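Local coordinates for protein aerobactin synthase IucA (Klebsiella pneumoniae subsp. pneumoniae, PDB 5JM8) that binds ATP and magnesium and probably catalyses the ATP-dependent joining of a hydroxamate amino acid to citrate in synthesis of the siderophore aerobactin, at residues A[361-364]-A[365-368]; A[375-378]-A[379-382]; A[486-489]-A[490-494]; A[134-137]-A[138-142]. All coordinates share one frame; numbering follows the deposited sequence.

Overall arrangement
Each contact is local, formed within its own uninterrupted run of residues. Contacts 1 and 3 are buried and both touch ATP, one with the apolar Val365 and the other with the amide of Asn489. Contact 2, also largely buried, starts helix 378-390 farther from the nucleotide, while contact 4 is only partly buried and carries the exposed Lys134 at its outer end. Contact 1 is central, touching all the others; contacts 3 and 4 stand about 20 Å apart between centres. Contacts 2 and 4 are both helix N-caps, a weak serine cap and a two-way capping box. Contact 1 turns a strand into a helix, and contact 3 interrupts a long one.

Contact 1. Residues A[361-364]-A[365-368]; sequences TNVL and VSLT. With ATP (adenosine-5'-triphosphate), chain I.
Leu364 O gathers two backbone N-H groups where strand 360-363 passes directly into helix 364-368. Thr368 N approaches almost in line with the carbonyl, 3.2 Å from Leu364 O, and closes an alpha-helical turn. Leu367 N is nearer, 2.9 Å from Leu364 O, but stands well above the carbonyl plane. One residue earlier, Ser366 N makes a weak bond of 3.3 Å to Val363 O, so the last strand carbonyl already serves the helix.

Apolar contacts fill the bend. Val363 and Val365 lie side by side and point the same way, with Val363 CG2 3.8 Å from Val365 CG1. In Val365 a chi1 of 65° keeps CG1 against Val363 and sends CG2 to the nucleotide, 3.4 Å from ATP N7. The other branch of Val363 presses on a hydroxyl, its CG1 3.3 Å from Ser366 OG. Leu367 crosses Asn362 at about a right angle, with Leu367 CD2 3.9 Å from Asn362 OD1.

The polar side chains find their partners outside the bend. Asn362 ND2 bonds to Leu136 O and Ser366 OG to Ala141 O, tying both sides of the junction to the 134-142 region, while the backbone of Asn362 pairs with Val433 of strand 431-435.

The buried amide nitrogen and hydroxyl are thus satisfied by backbone carbonyls, and a methyl group is what the helix offers to the adenine. The side chain of Val365 can give only van der Waals contact near N7 and N6; hydrogen bonds to the base come from other groups, Asn489 among them.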
loop_
_atom_site.group_PDB
_atom_site.type_symbol
_atom_site.label_atom_id
_atom_site.label_comp_id
_atom_site.label_asym_id
_atom_site.label_seq_id
_atom_site.Cartn_x
_atom_site.Cartn_y
_atom_site.Cartn_z
ATOM N N THR A 361 -1.135 6.076 -16.005
ATOM C CA THR A 361 -0.659 7.118 -16.900
ATOM C C THR A 361 0.581 6.592 -17.610
ATOM O O THR A 361 1.613 6.381 -16.981
ATOM C CB THR A 361 -0.336 8.412 -16.136
ATOM O OG1 THR A 361 -1.480 8.807 -15.367
ATOM C CG2 THR A 361 0.049 9.535 -17.097
ATOM N N ASN A 362 0.460 6.349 -18.913
ATOM C CA ASN A 362 1.554 5.782 -19.700
ATOM C C ASN A 362 1.942 6.670 -20.876
ATOM O O ASN A 362 1.083 7.279 -21.517
ATOM C CB ASN A 362 1.180 4.397 -20.238
ATOM C CG ASN A 362 0.694 3.444 -19.156
ATOM O OD1 ASN A 362 -0.083 2.531 -19.432
ATOM N ND2 ASN A 362 1.154 3.645 -17.925
ATOM N N VAL A 363 3.237 6.727 -21.171
ATOM C CA VAL A 363 3.694 7.396 -22.378
ATOM C C VAL A 363 3.243 6.565 -23.579
ATOM O O VAL A 363 3.378 5.341 -23.592
ATOM C CB VAL A 363 5.222 7.593 -22.388
ATOM C CG1 VAL A 363 5.944 6.248 -22.411
ATOM C CG2 VAL A 363 5.637 8.463 -23.563
ATOM N N LEU A 364 2.693 7.241 -24.582
ATOM C CA LEU A 364 2.039 6.571 -25.700
ATOM C C LEU A 364 2.989 5.662 -26.480
ATOM O O LEU A 364 2.593 4.585 -26.933
ATOM C CB LEU A 364 1.427 7.617 -26.638
ATOM C CG LEU A 364 0.695 7.121 -27.887
ATOM C CD1 LEU A 364 -0.498 6.259 -27.515
ATOM C CD2 LEU A 364 0.262 8.301 -28.753
ATOM N N VAL A 365 4.240 6.092 -26.621
ATOM C CA VAL A 365 5.202 5.411 -27.484
ATOM C C VAL A 365 5.489 3.977 -27.030
ATOM O O VAL A 365 5.811 3.113 -27.843
ATOM C CB VAL A 365 6.533 6.195 -27.552
ATOM C CG1 VAL A 365 7.219 6.227 -26.194
ATOM C CG2 VAL A 365 7.454 5.593 -28.599
ATOM N N SER A 366 5.371 3.731 -25.732
ATOM C CA SER A 366 5.625 2.404 -25.189
ATOM C C SER A 366 4.463 1.461 -25.488
ATOM O O SER A 366 4.645 0.247 -25.587
ATOM C CB SER A 366 5.866 2.485 -23.679
ATOM O OG SER A 366 6.972 3.319 -23.390
ATOM N N LEU A 367 3.271 2.028 -25.643
ATOM C CA LEU A 367 2.069 1.231 -25.858
ATOM C C LEU A 367 1.982 0.773 -27.305
ATOM O O LEU A 367 1.704 -0.392 -27.588
ATOM C CB LEU A 367 0.819 2.033 -25.486
ATOM C CG LEU A 367 0.726 2.509 -24.037
ATOM C CD1 LEU A 367 -0.435 3.471 -23.874
ATOM C CD2 LEU A 367 0.578 1.328 -23.091
ATOM N N THR A 368 2.225 1.703 -28.218
ATOM C CA THR A 368 2.148 1.423 -29.645
ATOM C C THR A 368 3.272 0.510 -30.120
ATOM O O THR A 368 3.098 -0.240 -31.081
ATOM C CB THR A 368 2.218 2.708 -30.459
ATOM O OG1 THR A 368 3.486 3.330 -30.226
ATOM C CG2 THR A 368 1.101 3.658 -30.063
HETATM P PG ATP I . 11.791 14.970 -22.359
HETATM O O1G ATP I . 12.343 14.370 -21.091
HETATM O O2G ATP I . 10.428 14.440 -22.735
HETATM O O3G ATP I . 11.880 16.476 -22.415
HETATM P PB ATP I . 13.419 15.204 -24.757
HETATM O O1B ATP I . 14.775 14.598 -25.023
HETATM O O2B ATP I . 13.300 16.695 -24.536
HETATM O O3B ATP I . 12.741 14.387 -23.533
HETATM P PA ATP I . 12.740 14.915 -27.525
HETATM O O1A ATP I . 13.748 16.022 -27.711
HETATM O O2A ATP I . 11.413 14.984 -28.239
HETATM O O3A ATP I . 12.425 14.770 -25.952
HETATM O "O5'" ATP I . 13.400 13.495 -27.883
HETATM C "C5'" ATP I . 12.592 12.332 -27.738
HETATM C "C4'" ATP I . 13.419 11.111 -27.363
HETATM O "O4'" ATP I . 12.543 9.984 -27.299
HETATM C "C3'" ATP I . 14.508 10.786 -28.375
HETATM O "O3'" ATP I . 15.756 10.599 -27.695
HETATM C "C2'" ATP I . 14.061 9.510 -29.063
HETATM O "O2'" ATP I . 15.137 8.589 -29.231
HETATM C "C1'" ATP I . 13.004 8.925 -28.140
HETATM N N9 ATP I . 11.860 8.368 -28.895
HETATM C C8 ATP I . 11.467 7.085 -28.827
HETATM N N7 ATP I . 10.394 6.868 -29.628
HETATM C C5 ATP I . 10.090 8.036 -30.220
HETATM C C6 ATP I . 9.068 8.500 -31.179
HETATM N N6 ATP I . 8.151 7.625 -31.654
HETATM N N1 ATP I . 9.094 9.802 -31.548
HETATM C C2 ATP I . 10.012 10.663 -31.068
HETATM N N3 ATP I . 10.967 10.301 -30.192
HETATM C C4 ATP I . 11.061 9.026 -29.738
#

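Contact 2. Residues A[375-378]-A[379-382]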
loop_
_atom_site.group_PDB
_atom_site.type_symbol
_atom_site.label_atom_id
_atom_site.label_comp_id
_atom_site.label_asym_id
_atom_site.label_seq_id
_atom_site.Cartn_x
_atom_site.Cartn_y
_atom_site.Cartn_z
ATOM N N GLY A 375 4.454 -10.642 -29.949
ATOM C CA GLY A 375 3.170 -10.790 -29.292
ATOM C C GLY A 375 2.380 -9.492 -29.285
ATOM O O GLY A 375 2.657 -8.588 -30.073
ATOM N N ASP A 376 1.390 -9.408 -28.400
ATOM C CA ASP A 376 0.585 -8.200 -28.251
ATOM C C ASP A 376 1.418 -7.006 -27.821
ATOM O O ASP A 376 2.174 -7.084 -26.854
ATOM C CB ASP A 376 -0.526 -8.412 -27.218
ATOM C CG ASP A 376 -1.542 -9.451 -27.644
ATOM O OD1 ASP A 376 -1.584 -9.807 -28.841
ATOM O OD2 ASP A 376 -2.317 -9.902 -26.771
ATOM N N SER A 377 1.271 -5.893 -28.531
ATOM C CA SER A 377 1.810 -4.630 -28.055
ATOM C C SER A 377 1.087 -4.279 -26.758
ATOM O O SER A 377 -0.008 -4.782 -26.499
ATOM C CB SER A 377 1.638 -3.526 -29.098
ATOM O OG SER A 377 0.269 -3.239 -29.318
ATOM N N LEU A 378 1.695 -3.426 -25.939
ATOM C CA LEU A 378 1.131 -3.095 -24.635
ATOM C C LEU A 378 -0.180 -2.325 -24.763
ATOM O O LEU A 378 -0.982 -2.293 -23.828
ATOM C CB LEU A 378 2.138 -2.293 -23.816
ATOM C CG LEU A 378 3.387 -3.074 -23.401
ATOM C CD1 LEU A 378 4.436 -2.140 -22.817
ATOM C CD2 LEU A 378 3.036 -4.178 -22.405
ATOM N N LEU A 379 -0.393 -1.706 -25.920
ATOM C CA LEU A 379 -1.665 -1.057 -26.216
ATOM C C LEU A 379 -2.743 -2.112 -26.403
ATOM O O LEU A 379 -3.842 -1.997 -25.866
ATOM C CB LEU A 379 -1.555 -0.184 -27.468
ATOM C CG LEU A 379 -2.858 0.405 -28.015
ATOM C CD1 LEU A 379 -3.587 1.228 -26.961
ATOM C CD2 LEU A 379 -2.575 1.250 -29.248
ATOM N N VAL A 380 -2.413 -3.149 -27.167
ATOM C CA VAL A 380 -3.351 -4.228 -27.460
ATOM C C VAL A 380 -3.657 -5.028 -26.199
ATOM O O VAL A 380 -4.755 -5.562 -26.045
ATOM C CB VAL A 380 -2.795 -5.158 -28.561
ATOM C CG1 VAL A 380 -3.641 -6.423 -28.700
ATOM C CG2 VAL A 380 -2.731 -4.417 -29.881
ATOM N N ALA A 381 -2.677 -5.111 -25.304
ATOM C CA ALA A 381 -2.868 -5.762 -24.013
ATOM C C ALA A 381 -3.875 -4.992 -23.166
ATOM O O ALA A 381 -4.656 -5.586 -22.426
ATOM C CB ALA A 381 -1.543 -5.881 -23.280
ATOM N N ALA A 382 -3.851 -3.668 -23.281
ATOM C CA ALA A 382 -4.786 -2.816 -22.556
ATOM C C ALA A 382 -6.196 -2.939 -23.128
ATOM O O ALA A 382 -7.150 -3.197 -22.397
ATOM C CB ALA A 382 -4.323 -1.370 -22.599
#
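Asp376 lies across Val380 at about a right angle, just ahead of helix 378-390. Its carboxyl carbon CG sits 3.8 Å from Val380 CG1, so an apolar methyl meets the middle of the acid group. The charge is directed elsewhere: Asp376 OD2 forms a salt bridge with Lys384, farther along the same helix, and the backbone O of Asp376 accepts from Arg132 NE.

Ser377 follows at the N-cap. With chi1 at 65° its hydroxyl is tucked between its own backbone N and carbonyl carbon and faces the first turn. There Ser377 OG receives Val380 N in a fairly straight (158°) but long and weak capping bond of 3.4 Å. The same oxygen is 3.3 Å from Val380 CG2, so the valine straddles the cap, one methyl against the serine hydroxyl and the other against Asp376. Ser377 O accepts Ala381 N at 2.9 Å, in the carbonyl plane, and this bond closes the first helical turn.

Leu378 opens the helix proper. Its carbonyl O takes Ala382 N at 3.2 Å from above the carbonyl plane. Its side chain leaves the turn for Leu131, Leu136 and Leu367, whereas Leu379 next to it packs on Val494 and Ala497 of helix 475-500.

The arrangement is a serine N-cap with its hydroxyl bonded to the N3 amide. Because Val380 holds N3, the cap works in one direction, without the reciprocal side-chain bond of a capping box, and the first turn packs between the 131-136 loop and helix 475-500.

Contact 3. Residues A[486-489]-A[490-494]. With ATP (adenosine-5'-triphosphate), chain I.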
loop_
_atom_site.group_PDB
_atom_site.type_symbol
_atom_site.label_atom_id
_atom_site.label_comp_id
_atom_site.label_asym_id
_atom_site.label_seq_id
_atom_site.Cartn_x
_atom_site.Cartn_y
_atom_site.Cartn_z
ATOM N N LEU A 486 1.673 15.041 -34.462
ATOM C CA LEU A 486 0.433 14.731 -33.755
ATOM C C LEU A 486 -0.459 13.708 -34.460
ATOM O O LEU A 486 -1.342 13.128 -33.828
ATOM C CB LEU A 486 -0.355 16.022 -33.518
ATOM C CG LEU A 486 -1.616 15.922 -32.651
ATOM C CD1 LEU A 486 -1.343 15.226 -31.325
ATOM C CD2 LEU A 486 -2.193 17.305 -32.409
ATOM N N LEU A 487 -0.232 13.476 -35.750
ATOM C CA LEU A 487 -1.015 12.490 -36.493
ATOM C C LEU A 487 -0.144 11.364 -37.037
ATOM O O LEU A 487 -0.480 10.191 -36.885
ATOM C CB LEU A 487 -1.772 13.156 -37.642
ATOM C CG LEU A 487 -2.971 14.003 -37.219
ATOM C CD1 LEU A 487 -3.381 14.930 -38.336
ATOM C CD2 LEU A 487 -4.137 13.118 -36.799
ATOM N N VAL A 488 0.963 11.721 -37.681
ATOM C CA VAL A 488 1.869 10.719 -38.230
ATOM C C VAL A 488 2.634 10.039 -37.103
ATOM O O VAL A 488 2.534 8.827 -36.918
ATOM C CB VAL A 488 2.869 11.332 -39.234
ATOM C CG1 VAL A 488 3.835 10.271 -39.757
ATOM C CG2 VAL A 488 2.132 11.990 -40.388
ATOM N N ASN A 489 3.394 10.825 -36.349
ATOM C CA ASN A 489 4.209 10.286 -35.265
ATOM C C ASN A 489 3.442 10.265 -33.944
ATOM O O ASN A 489 3.938 10.725 -32.915
ATOM C CB ASN A 489 5.501 11.099 -35.117
ATOM C CG ASN A 489 6.510 10.427 -34.203
ATOM O OD1 ASN A 489 6.437 9.224 -33.967
ATOM N ND2 ASN A 489 7.455 11.203 -33.687
ATOM N N SER A 490 2.227 9.724 -33.980
ATOM C CA SER A 490 1.386 9.642 -32.791
ATOM C C SER A 490 0.121 8.839 -33.052
ATOM O O SER A 490 0.016 7.674 -32.669
ATOM C CB SER A 490 1.005 11.041 -32.302
ATOM O OG SER A 490 1.891 11.491 -31.294
ATOM N N THR A 491 -0.839 9.481 -33.706
ATOM C CA THR A 491 -2.153 8.899 -33.905
ATOM C C THR A 491 -2.089 7.656 -34.782
ATOM O O THR A 491 -2.734 6.653 -34.492
ATOM C CB THR A 491 -3.107 9.922 -34.536
ATOM O OG1 THR A 491 -3.092 11.126 -33.759
ATOM C CG2 THR A 491 -4.527 9.375 -34.603
ATOM N N PHE A 492 -1.310 7.716 -35.856
ATOM C CA PHE A 492 -1.244 6.599 -36.789
ATOM C C PHE A 492 -0.491 5.413 -36.185
ATOM O O PHE A 492 -0.640 4.284 -36.647
ATOM C CB PHE A 492 -0.592 7.030 -38.107
ATOM C CG PHE A 492 -1.413 8.020 -38.904
ATOM C CD1 PHE A 492 -2.756 8.229 -38.622
ATOM C CD2 PHE A 492 -0.838 8.738 -39.939
ATOM C CE1 PHE A 492 -3.503 9.137 -39.356
ATOM C CE2 PHE A 492 -1.581 9.648 -40.672
ATOM C CZ PHE A 492 -2.912 9.845 -40.380
ATOM N N ALA A 493 0.307 5.661 -35.148
ATOM C CA ALA A 493 0.967 4.575 -34.433
ATOM C C ALA A 493 -0.065 3.804 -33.625
ATOM O O ALA A 493 0.049 2.592 -33.440
ATOM C CB ALA A 493 2.060 5.105 -33.531
ATOM N N VAL A 494 -1.080 4.520 -33.150
ATOM C CA VAL A 494 -2.183 3.903 -32.427
ATOM C C VAL A 494 -3.004 3.031 -33.375
ATOM O O VAL A 494 -3.258 1.862 -33.090
ATOM C CB VAL A 494 -3.089 4.971 -31.765
ATOM C CG1 VAL A 494 -4.344 4.342 -31.179
ATOM C CG2 VAL A 494 -2.319 5.723 -30.695
HETATM P PG ATP I . 11.791 14.970 -22.359
HETATM O O1G ATP I . 12.343 14.370 -21.091
HETATM O O2G ATP I . 10.428 14.440 -22.735
HETATM O O3G ATP I . 11.880 16.476 -22.415
HETATM P PB ATP I . 13.419 15.204 -24.757
HETATM O O1B ATP I . 14.775 14.598 -25.023
HETATM O O2B ATP I . 13.300 16.695 -24.536
HETATM O O3B ATP I . 12.741 14.387 -23.533
HETATM P PA ATP I . 12.740 14.915 -27.525
HETATM O O1A ATP I . 13.748 16.022 -27.711
HETATM O O2A ATP I . 11.413 14.984 -28.239
HETATM O O3A ATP I . 12.425 14.770 -25.952
HETATM O "O5'" ATP I . 13.400 13.495 -27.883
HETATM C "C5'" ATP I . 12.592 12.332 -27.738
HETATM C "C4'" ATP I . 13.419 11.111 -27.363
HETATM O "O4'" ATP I . 12.543 9.984 -27.299
HETATM C "C3'" ATP I . 14.508 10.786 -28.375
HETATM O "O3'" ATP I . 15.756 10.599 -27.695
HETATM C "C2'" ATP I . 14.061 9.510 -29.063
HETATM O "O2'" ATP I . 15.137 8.589 -29.231
HETATM C "C1'" ATP I . 13.004 8.925 -28.140
HETATM N N9 ATP I . 11.860 8.368 -28.895
HETATM C C8 ATP I . 11.467 7.085 -28.827
HETATM N N7 ATP I . 10.394 6.868 -29.628
HETATM C C5 ATP I . 10.090 8.036 -30.220
HETATM C C6 ATP I . 9.068 8.500 -31.179
HETATM N N6 ATP I . 8.151 7.625 -31.654
HETATM N N1 ATP I . 9.094 9.802 -31.548
HETATM C C2 ATP I . 10.012 10.663 -31.068
HETATM N N3 ATP I . 10.967 10.301 -30.192
HETATM C C4 ATP I . 11.061 9.026 -29.738
#
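Thr491 OG1 donates to Leu486 O over 2.7 Å, in the plane of that carbonyl. A side chain thereby occupies an acceptor of the turn before; the threonine hydroxyl also has a weak bond with Tyr405 OH of helix 394-420. Leu487 runs alongside Thr491, with Leu487 CD2 3.8 Å from Thr491 OG1. Leu487 O is taken by Phe492 N, 2.8 Å away and nearly straight off the carbonyl. This bond spans five residues, a wider pi-type turn than the alpha-helix makes. The Phe492 ring lies over the same oxygen, one face meeting Leu487 O near the ring's rim, while its CE2 reaches Val488 CG2.

The irregularity belongs to a kink in helix 475-500. Asn489 is the centre of an inverse gamma turn, closed by a weak bond of 3.1 Å from Ser490 N to Val488 O. The Ser490 hydroxyl has more than one carbonyl nearby, Asn489 O and Tyr485 O among them.

At the kink the amide of Asn489 reads the adenine edge with both its polar atoms, ND2 and OD1. Asn489 ND2 donates to ATP N1 at 3.0 Å, and Asn489 OD1 accepts from ATP N6 at 3.3 Å, both bonds fairly straight. A chi1 of -169° carries the amide away from the following turn into the pocket. ATP is also held by Lys278, Ser264, Arg349 and Arg266.

Contact 4. Residues A[134-137]-A[138-142]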
loop_
_atom_site.group_PDB
_atom_site.type_symbol
_atom_site.label_atom_id
_atom_site.label_comp_id
_atom_site.label_asym_id
_atom_site.label_seq_id
_atom_site.Cartn_x
_atom_site.Cartn_y
_atom_site.Cartn_z
ATOM N N LYS A 134 -1.047 -6.693 -16.776
ATOM C CA LYS A 134 -1.810 -5.714 -16.023
ATOM C C LYS A 134 -1.491 -4.291 -16.461
ATOM O O LYS A 134 -0.591 -4.066 -17.268
ATOM C CB LYS A 134 -1.534 -5.882 -14.529
ATOM C CG LYS A 134 -0.070 -5.762 -14.170
ATOM C CD LYS A 134 0.154 -5.895 -12.678
ATOM C CE LYS A 134 1.573 -5.494 -12.309
ATOM N NZ LYS A 134 1.761 -5.384 -10.841
ATOM N N ALA A 135 -2.239 -3.338 -15.918
ATOM C CA ALA A 135 -2.055 -1.934 -16.248
ATOM C C ALA A 135 -0.720 -1.422 -15.717
ATOM O O ALA A 135 -0.364 -1.653 -14.559
ATOM C CB ALA A 135 -3.202 -1.108 -15.689
ATOM N N LEU A 136 0.008 -0.713 -16.573
ATOM C CA LEU A 136 1.315 -0.180 -16.214
ATOM C C LEU A 136 1.230 1.132 -15.455
ATOM O O LEU A 136 0.322 1.933 -15.685
ATOM C CB LEU A 136 2.160 0.026 -17.471
ATOM C CG LEU A 136 2.474 -1.220 -18.300
ATOM C CD1 LEU A 136 3.303 -0.829 -19.499
ATOM C CD2 LEU A 136 3.195 -2.251 -17.459
ATOM N N ASN A 137 2.180 1.348 -14.550
ATOM C CA ASN A 137 2.325 2.648 -13.919
ATOM C C ASN A 137 3.273 3.489 -14.762
ATOM O O ASN A 137 3.873 2.989 -15.712
ATOM C CB ASN A 137 2.814 2.520 -12.464
ATOM C CG ASN A 137 4.255 2.023 -12.340
ATOM O OD1 ASN A 137 5.111 2.296 -13.179
ATOM N ND2 ASN A 137 4.524 1.302 -11.258
ATOM N N PHE A 138 3.410 4.760 -14.404
ATOM C CA PHE A 138 4.205 5.699 -15.181
ATOM C C PHE A 138 5.640 5.226 -15.387
ATOM O O PHE A 138 6.156 5.261 -16.502
ATOM C CB PHE A 138 4.197 7.060 -14.496
ATOM C CG PHE A 138 5.074 8.076 -15.158
ATOM C CD1 PHE A 138 4.639 8.753 -16.283
ATOM C CD2 PHE A 138 6.327 8.366 -14.650
ATOM C CE1 PHE A 138 5.441 9.691 -16.895
ATOM C CE2 PHE A 138 7.134 9.307 -15.258
ATOM C CZ PHE A 138 6.689 9.970 -16.381
ATOM N N GLY A 139 6.275 4.771 -14.313
ATOM C CA GLY A 139 7.658 4.332 -14.372
ATOM C C GLY A 139 7.864 3.107 -15.246
ATOM O O GLY A 139 8.841 3.021 -15.988
ATOM N N GLU A 140 6.942 2.154 -15.152
ATOM C CA GLU A 140 7.013 0.938 -15.953
ATOM C C GLU A 140 6.957 1.251 -17.446
ATOM O O GLU A 140 7.744 0.721 -18.227
ATOM C CB GLU A 140 5.877 -0.018 -15.580
ATOM C CG GLU A 140 6.038 -0.672 -14.213
ATOM C CD GLU A 140 4.849 -1.527 -13.822
ATOM O OE1 GLU A 140 3.702 -1.116 -14.094
ATOM O OE2 GLU A 140 5.063 -2.614 -13.247
ATOM N N ALA A 141 6.024 2.115 -17.834
ATOM C CA ALA A 141 5.850 2.472 -19.237
ATOM C C ALA A 141 7.071 3.214 -19.771
ATOM O O ALA A 141 7.470 3.018 -20.915
ATOM C CB ALA A 141 4.598 3.319 -19.417
ATOM N N GLU A 142 7.665 4.058 -18.933
ATOM C CA GLU A 142 8.786 4.889 -19.356
ATOM C C GLU A 142 10.039 4.077 -19.646
ATOM O O GLU A 142 10.953 4.563 -20.307
ATOM C CB GLU A 142 9.106 5.939 -18.292
ATOM C CG GLU A 142 8.098 7.070 -18.201
ATOM C CD GLU A 142 7.980 7.869 -19.483
ATOM O OE1 GLU A 142 8.986 7.989 -20.208
ATOM O OE2 GLU A 142 6.873 8.373 -19.767
HETATM O O HOH W 1 2.302 -2.369 -11.727
#
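Asn137 and Glu140 cross at about a right angle and bond in both directions, a capping box at the start of helix 138-142. The amide and carboxylate planes are turned 35° apart. Asn137 OD1 accepts Glu140 N at 2.7 Å, nearly in line with the amide C=O; a chi1 of 69° folds the amide back toward the helix end. In return, Glu140 OE1 accepts Asn137 N at 2.9 Å, on its anti side and slightly out of the carboxylate plane. Ala141 N closes the first helical turn on Asn137 O at 3.1 Å.

Leu136 passes obliquely over the glutamate chain, with Leu136 CD2 3.6 Å from Glu140 OE1, while its other methyl, CD1, looks to Ala141 CB at 4.3 Å. A water donates to Glu140 OE1 at 3.0 Å and accepts a weak bond from Lys134 NZ. On the inner side Phe138 meets Tyr269 edge-to-face, and Glu142 is salt-bridged to Arg446.

Glu140 OE1 thus accepts from a backbone N-H and from a water, which Lys134 NZ reaches weakly. Its position at the helix N-terminus probably favours the negative charge, and the two-way exchange holds Asn137 OD1 and Glu140 OE1 in place while satisfying the backbone N-H groups of Asn137 and Glu140.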